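Methyl-coenzyme M reductase gamma subunit (Methermicoccus shengliensis DSM 18856, PDB 7NKG) forms part of methyl-coenzyme M reductase, the factor 430 enzyme that reduces methyl-coenzyme M with coenzyme B to release methane. Local coordinates at residues C[126-129]-C[130-134]. Sequence-based numbering, arbitrary orientation.
Sequences ARER and DVEVY
Asp130 lays its carboxylate alongside the aliphatic start of Arg127, with Asp130 OD2 3.3 Å from Arg127 CB. The two side chains point the same way, yet their charged ends do not pair. The Asp130 CG sits anti to its own carbonyl carbon (chi1 -51°), which turns the carboxylate back toward the start of the helix. There a water donates to Asp130 OD2 at 2.7 Å and accepts from Arg127 N. Thr74 OG1 hydrogen-bonds to Asp130 OD2, and Gly76 N donates to Asp130 OD1. An alanine here would probably leave the water without its carboxylate acceptor, break its bridge to Arg127 N, and take this carboxylate partner from Thr74 and Gly76. The arrangement marks the change from strand 122-127 to helix 128-140, with Arg127 at the N-cap position. Arg127 O takes Val131 N at 2.9 Å in the first helical bond, and Asp130 N adds a weak one. Glu132 N to Glu128 O and Val133 N to Arg129 O continue the i to i+4 pattern of the helix. The guanidinium of Arg127 leads away and bonds to the backbone of another protein chain of the assembly. On the sheet side, Ala126 CB packs against Val131 CB at 3.9 Å, and Val131 also touches Val86 of strand 83-90. Glu128 OE2 and Glu132 OE2, one turn apart, lie 4.4 Å from each other. One water donates to both, and Arg44 forms salt bridges with both, which probably eases the like charges. Tyr50 OH bonds the other oxygen, Glu132 OE1. Arg129 CG passes 3.8 Å from Asp130 OD1, but its guanidinium pairs with Asp81.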
# COMPACT_ATOMS: atom_id res chain seq x y z
N ALA C 126 -4.49 -0.70 -38.82
CA ALA C 126 -5.46 0.16 -39.50
C ALA C 126 -6.66 -0.70 -39.91
O ALA C 126 -6.58 -1.94 -39.87
CB ALA C 126 -4.81 0.81 -40.75
N ARG C 127 -7.77 -0.08 -40.37
CA ARG C 127 -8.93 -0.80 -40.93
C ARG C 127 -8.40 -1.72 -42.05
O ARG C 127 -7.50 -1.30 -42.81
CB ARG C 127 -9.95 0.20 -41.46
CG ARG C 127 -10.58 1.05 -40.36
CD ARG C 127 -11.69 0.33 -39.61
NE ARG C 127 -12.37 1.25 -38.70
CZ ARG C 127 -13.50 0.98 -38.06
NH1 ARG C 127 -14.06 1.89 -37.27
NH2 ARG C 127 -14.09 -0.21 -38.20
N GLU C 128 -8.78 -3.00 -42.04
CA GLU C 128 -8.15 -4.00 -42.89
C GLU C 128 -7.83 -3.57 -44.35
O GLU C 128 -6.66 -3.67 -44.74
CB GLU C 128 -8.93 -5.30 -42.91
CG GLU C 128 -8.12 -6.43 -43.54
CD GLU C 128 -8.75 -7.80 -43.51
OE1 GLU C 128 -9.88 -7.94 -42.99
OE2 GLU C 128 -8.09 -8.74 -43.99
N ARG C 129 -8.82 -3.07 -45.15
CA ARG C 129 -8.50 -2.70 -46.54
C ARG C 129 -7.46 -1.57 -46.59
O ARG C 129 -6.61 -1.60 -47.48
CB ARG C 129 -9.73 -2.39 -47.38
CG ARG C 129 -10.40 -1.06 -47.10
CD ARG C 129 -11.77 -1.04 -47.77
NE ARG C 129 -12.66 -2.04 -47.15
CZ ARG C 129 -13.74 -2.57 -47.72
NH1 ARG C 129 -14.12 -2.20 -48.94
NH2 ARG C 129 -14.45 -3.49 -47.07
N ASP C 130 -7.47 -0.63 -45.61
CA ASP C 130 -6.48 0.45 -45.55
C ASP C 130 -5.11 -0.13 -45.23
O ASP C 130 -4.11 0.33 -45.80
CB ASP C 130 -6.83 1.47 -44.46
CG ASP C 130 -8.23 2.02 -44.50
OD1 ASP C 130 -8.85 2.01 -45.59
OD2 ASP C 130 -8.71 2.46 -43.45
N VAL C 131 -5.04 -1.11 -44.31
CA VAL C 131 -3.75 -1.70 -43.95
C VAL C 131 -3.17 -2.50 -45.14
O VAL C 131 -1.96 -2.62 -45.24
CB VAL C 131 -3.77 -2.51 -42.60
CG1 VAL C 131 -3.94 -4.02 -42.82
CG2 VAL C 131 -2.53 -2.24 -41.76
N GLU C 132 -4.02 -3.05 -46.04
CA GLU C 132 -3.54 -3.75 -47.22
C GLU C 132 -2.98 -2.75 -48.24
O GLU C 132 -1.96 -3.05 -48.86
CB GLU C 132 -4.65 -4.57 -47.89
CG GLU C 132 -5.03 -5.79 -47.07
CD GLU C 132 -5.68 -6.88 -47.89
OE1 GLU C 132 -6.33 -6.54 -48.91
OE2 GLU C 132 -5.55 -8.06 -47.52
N VAL C 133 -3.58 -1.56 -48.38
CA VAL C 133 -3.05 -0.52 -49.27
C VAL C 133 -1.65 -0.12 -48.77
O VAL C 133 -0.71 -0.03 -49.57
CB VAL C 133 -3.99 0.70 -49.36
CG1 VAL C 133 -3.32 1.87 -50.10
CG2 VAL C 133 -5.30 0.33 -50.04
N TYR C 134 -1.51 0.08 -47.44
CA TYR C 134 -0.22 0.38 -46.83
C TYR C 134 0.74 -0.81 -47.04
O TYR C 134 1.88 -0.60 -47.44
CB TYR C 134 -0.38 0.70 -45.32
CG TYR C 134 0.91 0.54 -44.54
CD1 TYR C 134 1.91 1.49 -44.62
CD2 TYR C 134 1.18 -0.63 -43.85
CE1 TYR C 134 3.14 1.30 -44.02
CE2 TYR C 134 2.42 -0.85 -43.26
CZ TYR C 134 3.39 0.13 -43.34
OH TYR C 134 4.62 -0.07 -42.75
O HOH W 1 -7.81 2.78 -40.92
O HOH W 2 -5.46 -8.62 -44.79